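Local coordinates for PTS EIIA type-4 domain-containing protein (Streptococcus agalactiae NEM316, PDB 4TKZ), which probably acts as the EIIA component of a phosphotransferase system, passing on phosphate groups during bacterial sugar uptake, at residues H9-F12 / P13-I16; G38-S41 / N42-R45; T68-N71 / V72-L76. All blocks are in the same frame, centred on the assembly; numbering follows the deposited sequence.

How the interactions relate
Followed from the N terminus, the three contacts come in series, none nested in or crossing another. Interaction 1 closes the turn between strand 3-9 and helix 12-24. Interaction 2 ends the loop after strand 30-35 and caps helix 41-52, and interaction 3 runs through the whole of the short helix 68-76, which follows strand 57-62. Interactions 1 and 2 do not touch, their nearest atoms being about 7 Å apart. Interaction 3 meets both: P69 CD lies 3.5 Å from H9 CE1, and V72 packs against S41, V44 and R45. Helix 68-76 is thus tied both to the end of strand 3-9 and to the start of helix 41-52.

Interaction 1 (H9-F12 / P13-I16); sequences HGNF and PDGI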
loop_
_atom_site.group_PDB
_atom_site.type_symbol
_atom_site.label_atom_id
_atom_site.label_comp_id
_atom_site.label_asym_id
_atom_site.label_seq_id
_atom_site.Cartn_x
_atom_site.Cartn_y
_atom_site.Cartn_z
ATOM N N HIS A 9 6.758 -2.005 7.474
ATOM C CA HIS A 9 7.604 -3.191 7.510
ATOM C C HIS A 9 8.465 -3.349 6.258
ATOM O O HIS A 9 8.001 -3.125 5.134
ATOM C CB HIS A 9 6.725 -4.440 7.655
ATOM C CG HIS A 9 6.053 -4.566 8.991
ATOM N ND1 HIS A 9 4.852 -3.950 9.282
ATOM C CD2 HIS A 9 6.400 -5.256 10.102
ATOM C CE1 HIS A 9 4.502 -4.242 10.523
ATOM N NE2 HIS A 9 5.420 -5.037 11.039
ATOM N N GLY A 10 9.707 -3.778 6.453
ATOM C CA GLY A 10 10.635 -3.966 5.353
ATOM C C GLY A 10 10.965 -2.660 4.668
ATOM O O GLY A 10 11.014 -1.611 5.316
ATOM N N ASN A 11 11.198 -2.724 3.359
ATOM C CA ASN A 11 11.450 -1.529 2.571
ATOM C C ASN A 11 10.212 -1.062 1.794
ATOM O O ASN A 11 10.332 -0.413 0.768
ATOM C CB ASN A 11 12.661 -1.737 1.651
ATOM C CG ASN A 11 13.964 -1.886 2.439
ATOM O OD1 ASN A 11 14.455 -2.994 2.653
ATOM N ND2 ASN A 11 14.510 -0.766 2.892
ATOM N N PHE A 12 9.032 -1.411 2.309
ATOM C CA PHE A 12 7.743 -0.850 1.865
ATOM C C PHE A 12 7.817 0.682 1.762
ATOM O O PHE A 12 7.400 1.229 0.750
ATOM C CB PHE A 12 6.645 -1.315 2.851
ATOM C CG PHE A 12 5.202 -0.921 2.504
ATOM C CD1 PHE A 12 4.833 0.388 2.201
ATOM C CD2 PHE A 12 4.198 -1.872 2.618
ATOM C CE1 PHE A 12 3.509 0.718 1.945
ATOM C CE2 PHE A 12 2.867 -1.557 2.357
ATOM C CZ PHE A 12 2.523 -0.258 2.023
ATOM N N PRO A 13 8.329 1.385 2.797
ATOM C CA PRO A 13 8.371 2.843 2.598
ATOM C C PRO A 13 9.195 3.262 1.383
ATOM O O PRO A 13 8.734 4.121 0.623
ATOM C CB PRO A 13 9.030 3.350 3.887
ATOM C CG PRO A 13 8.615 2.343 4.916
ATOM C CD PRO A 13 8.728 1.029 4.181
ATOM N N ASP A 14 10.371 2.671 1.186
ATOM C CA ASP A 14 11.176 3.020 0.016
ATOM C C ASP A 14 10.438 2.715 -1.269
ATOM O O ASP A 14 10.523 3.472 -2.232
ATOM C CB ASP A 14 12.488 2.242 -0.000
ATOM C CG ASP A 14 13.487 2.771 0.985
ATOM O OD1 ASP A 14 13.353 3.938 1.401
ATOM O OD2 ASP A 14 14.407 2.006 1.335
ATOM N N GLY A 15 9.739 1.584 -1.284
ATOM C CA GLY A 15 9.045 1.151 -2.482
ATOM C C GLY A 15 7.884 2.057 -2.843
ATOM O O GLY A 15 7.721 2.424 -4.009
ATOM N N ILE A 16 7.061 2.419 -1.863
ATOM C CA ILE A 16 5.923 3.295 -2.161
ATOM C C ILE A 16 6.398 4.722 -2.463
ATOM O O ILE A 16 5.787 5.432 -3.269
ATOM C CB ILE A 16 4.823 3.259 -1.066
ATOM C CG1 ILE A 16 3.503 3.806 -1.623
ATOM C CG2 ILE A 16 5.243 4.028 0.183
ATOM C CD1 ILE A 16 2.321 3.538 -0.723
#
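F12 and I16, one helical turn apart, lie side by side and point the same way at the start of helix 12-24, where a type II' beta turn from H9 to F12 leads out of strand 3-9 of the parallel alpha/beta fold. This is the tightly packed flank. CG of F12 is anti to the backbone N (chi1 -176°), which sets the ring alongside the I16 side chain, with CE1 of F12 4.1 Å from CD1 of I16. P13 follows directly, and its ring rests on I6 and A8 of strand 3-9. Beneath the side chains, the backbone already follows the helical pattern: I16 N bonds to F12 O at 2.9 Å and G15 N to N11 O at 2.9 Å. The second subunit closes this flank, its F12 packing on I16 and its S19 on F12.

The partly exposed side is polar and looser. N11 stands at the N-cap position without making a capping bond from its side chain; instead the amide runs alongside the carboxylate of D14, the two planes only 16° apart. D14 also accepts from N34 through OD1, which fixes the carboxylate at its other oxygen. The N11 ND2 donor meets D14 OD2 from above the carboxylate plane, 3.2 Å away with a bent N-H...O angle of 139°.

Interaction 2 (G38-S41 / N42-R45); sequences GMSS and NDVR
The carboxylate of D43 is approached over one face by S40, whose hydroxyl OG sits above the group, 3.2 Å from D43 CG, and whose backbone N comes in from the same side. That N-H donates to D43 OD2 at 2.9 Å in a nearly straight line, 173°, although the donor stands 42° out of the carboxylate plane. Past the same oxygen lies the backbone of M39, with CA 3.5 Å from D43 OD2. A second flat group, the guanidinium of R45, is carried off at the end of an extended chain and forms a salt bridge with E79 through NH1.

S40 is the N-cap of helix 41-52, and the exchange is reciprocal: while its N-H is held by D43 OD2, its OG accepts from D43 N at 3.0 Å. The two bonds make a capping box, in which side chain and backbone of each residue serve the other. It depends on the S40 hydroxyl being turned in between its own N and carbonyl carbon (chi1 72°), facing the N-H of D43 in the first turn. S40 O receives only weak bonds from D43 N and V44 N, and the regular helical pattern settles with R45 N to S41 O at 3.0 Å.

On one flank of this surface contact the M39 chain bends at its last torsion, crosses V44 at about a right angle and sets CE 3.9 Å from V44 CG2, while V44 also packs against V72 of helix 68-76.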
loop_
_atom_site.group_PDB
_atom_site.type_symbol
_atom_site.label_atom_id
_atom_site.label_comp_id
_atom_site.label_asym_id
_atom_site.label_seq_id
_atom_site.Cartn_x
_atom_site.Cartn_y
_atom_site.Cartn_z
ATOM N N GLY A 38 15.965 -6.902 11.893
ATOM C CA GLY A 38 17.059 -6.521 12.763
ATOM C C GLY A 38 16.705 -5.325 13.622
ATOM O O GLY A 38 17.293 -5.124 14.686
ATOM N N MET A 39 15.746 -4.524 13.164
ATOM C CA MET A 39 15.341 -3.338 13.910
ATOM C C MET A 39 14.388 -3.663 15.047
ATOM O O MET A 39 13.491 -4.503 14.909
ATOM C CB MET A 39 14.680 -2.315 12.992
ATOM C CG MET A 39 15.644 -1.393 12.295
ATOM S SD MET A 39 14.738 -0.376 11.111
ATOM C CE MET A 39 13.933 0.788 12.198
ATOM N N SER A 40 14.593 -2.991 16.175
ATOM C CA SER A 40 13.709 -3.120 17.312
ATOM C C SER A 40 12.622 -2.064 17.232
ATOM O O SER A 40 12.698 -1.126 16.432
ATOM C CB SER A 40 14.485 -2.915 18.615
ATOM O OG SER A 40 14.829 -1.548 18.771
ATOM N N SER A 41 11.613 -2.221 18.077
ATOM C CA SER A 41 10.568 -1.216 18.211
ATOM C C SER A 41 11.165 0.124 18.656
ATOM O O SER A 41 10.783 1.180 18.153
ATOM C CB SER A 41 9.492 -1.712 19.180
ATOM O OG SER A 41 8.500 -0.736 19.402
ATOM N N ASN A 42 12.110 0.092 19.594
ATOM C CA ASN A 42 12.722 1.339 20.034
ATOM C C ASN A 42 13.455 2.054 18.890
ATOM O O ASN A 42 13.479 3.287 18.840
ATOM C CB ASN A 42 13.650 1.117 21.245
ATOM C CG ASN A 42 14.030 2.418 21.935
ATOM O OD1 ASN A 42 15.142 2.921 21.768
ATOM N ND2 ASN A 42 13.100 2.978 22.697
ATOM N N ASP A 43 14.032 1.285 17.971
ATOM C CA ASP A 43 14.731 1.860 16.821
ATOM C C ASP A 43 13.775 2.714 15.989
ATOM O O ASP A 43 14.124 3.816 15.546
ATOM C CB ASP A 43 15.323 0.762 15.938
ATOM C CG ASP A 43 16.503 0.071 16.575
ATOM O OD1 ASP A 43 17.171 0.699 17.424
ATOM O OD2 ASP A 43 16.763 -1.099 16.214
ATOM N N VAL A 44 12.567 2.192 15.786
ATOM C CA VAL A 44 11.508 2.930 15.101
ATOM C C VAL A 44 11.125 4.176 15.885
ATOM O O VAL A 44 10.936 5.250 15.308
ATOM C CB VAL A 44 10.245 2.071 14.923
ATOM C CG1 VAL A 44 9.189 2.845 14.153
ATOM C CG2 VAL A 44 10.579 0.800 14.192
ATOM N N ARG A 45 11.012 4.038 17.205
ATOM C CA ARG A 45 10.653 5.174 18.042
ATOM C C ARG A 45 11.692 6.280 17.947
ATOM O O ARG A 45 11.336 7.451 17.850
ATOM C CB ARG A 45 10.492 4.753 19.504
ATOM C CG ARG A 45 10.148 5.909 20.424
ATOM C CD ARG A 45 9.753 5.381 21.788
ATOM N NE ARG A 45 9.706 6.431 22.796
ATOM C CZ ARG A 45 8.586 6.979 23.254
ATOM N NH1 ARG A 45 8.645 7.920 24.187
ATOM N NH2 ARG A 45 7.409 6.573 22.798
#

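Interaction 3 (T68-N71 / V72-L76); sequences TPFN and VSSAL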
loop_
_atom_site.group_PDB
_atom_site.type_symbol
_atom_site.label_atom_id
_atom_site.label_comp_id
_atom_site.label_asym_id
_atom_site.label_seq_id
_atom_site.Cartn_x
_atom_site.Cartn_y
_atom_site.Cartn_z
ATOM N N THR A 68 4.040 -2.892 14.561
ATOM C CA THR A 68 5.027 -2.041 15.243
ATOM C C THR A 68 5.055 -0.594 14.732
ATOM O O THR A 68 5.002 0.335 15.534
ATOM C CB THR A 68 6.428 -2.685 15.251
ATOM O OG1 THR A 68 6.381 -3.870 16.053
ATOM C CG2 THR A 68 7.492 -1.732 15.824
ATOM N N PRO A 69 5.119 -0.387 13.399
ATOM C CA PRO A 69 5.064 0.998 12.921
ATOM C C PRO A 69 3.845 1.768 13.412
ATOM O O PRO A 69 3.980 2.942 13.771
ATOM C CB PRO A 69 4.978 0.827 11.394
ATOM C CG PRO A 69 5.719 -0.422 11.127
ATOM C CD PRO A 69 5.387 -1.328 12.294
ATOM N N PHE A 70 2.673 1.138 13.409
ATOM C CA PHE A 70 1.467 1.831 13.831
ATOM C C PHE A 70 1.528 2.044 15.348
ATOM O O PHE A 70 1.268 3.146 15.847
ATOM C CB PHE A 70 0.227 1.020 13.469
ATOM C CG PHE A 70 -1.054 1.623 13.958
ATOM C CD1 PHE A 70 -1.700 2.615 13.228
ATOM C CD2 PHE A 70 -1.612 1.200 15.159
ATOM C CE1 PHE A 70 -2.884 3.175 13.690
ATOM C CE2 PHE A 70 -2.794 1.747 15.625
ATOM C CZ PHE A 70 -3.429 2.735 14.900
ATOM N N ASN A 71 1.879 0.990 16.072
ATOM C CA ASN A 71 1.923 1.060 17.540
ATOM C C ASN A 71 2.901 2.109 18.075
ATOM O O ASN A 71 2.561 2.910 18.959
ATOM C CB ASN A 71 2.259 -0.317 18.131
ATOM C CG ASN A 71 1.143 -1.337 17.933
ATOM O OD1 ASN A 71 0.011 -0.995 17.587
ATOM N ND2 ASN A 71 1.469 -2.607 18.154
ATOM N N VAL A 72 4.121 2.098 17.549
ATOM C CA VAL A 72 5.116 3.105 17.910
ATOM C C VAL A 72 4.654 4.509 17.535
ATOM O O VAL A 72 4.832 5.442 18.307
ATOM C CB VAL A 72 6.475 2.823 17.241
ATOM C CG1 VAL A 72 7.366 4.051 17.279
ATOM C CG2 VAL A 72 7.168 1.652 17.905
ATOM N N SER A 73 4.077 4.664 16.342
ATOM C CA SER A 73 3.639 5.980 15.906
ATOM C C SER A 73 2.491 6.516 16.764
ATOM O O SER A 73 2.482 7.695 17.138
ATOM C CB SER A 73 3.239 5.948 14.427
ATOM O OG SER A 73 4.329 5.492 13.646
ATOM N N SER A 74 1.525 5.650 17.062
ATOM C CA SER A 74 0.366 6.023 17.853
ATOM C C SER A 74 0.765 6.449 19.264
ATOM O O SER A 74 0.239 7.431 19.787
ATOM C CB SER A 74 -0.617 4.855 17.940
ATOM O OG SER A 74 -1.225 4.621 16.683
ATOM N N ALA A 75 1.692 5.704 19.859
ATOM C CA ALA A 75 2.151 5.961 21.233
ATOM C C ALA A 75 2.842 7.307 21.344
ATOM O O ALA A 75 2.710 8.012 22.351
ATOM C CB ALA A 75 3.094 4.860 21.689
ATOM N N LEU A 76 3.601 7.652 20.312
ATOM C CA LEU A 76 4.353 8.889 20.306
ATOM C C LEU A 76 3.452 10.077 19.999
ATOM O O LEU A 76 3.728 11.188 20.439
ATOM C CB LEU A 76 5.500 8.809 19.303
ATOM C CG LEU A 76 6.595 9.858 19.472
ATOM C CD1 LEU A 76 7.303 9.693 20.824
ATOM C CD2 LEU A 76 7.590 9.776 18.319
#
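S74 places its hydroxyl over one face of the F70 ring, OG lying 3.3 Å above the ring plane and displaced toward the rim near CZ and CE2. The same OG donates to F70 O at 3.0 Å from above the carbonyl plane, so the serine reaches back one turn to both the ring and the backbone of a single residue. F70 O takes a second bond from S74 N, 2.8 Å long and close to the carbonyl direction.

S73 repeats the backbone half of this arrangement on P69. Its OG, turned beside its own N (chi1 -57°), meets P69 O at 2.6 Å almost head-on, while S73 N reaches that oxygen from above the carbonyl plane. Two buried serine hydroxyls are thus satisfied by the helix itself. On another flank T68 and V72 slant across each other, their CG2 methyls 4.0 Å apart.

Each flank has its own neighbours around the beta-alpha-beta unit: F70 faces V87 and S89 of strand 84-89, S73 lies on V7 of strand 3-9 and on V60 and T62 of strand 57-62, and T68 and V72 turn to S41 of helix 41-52.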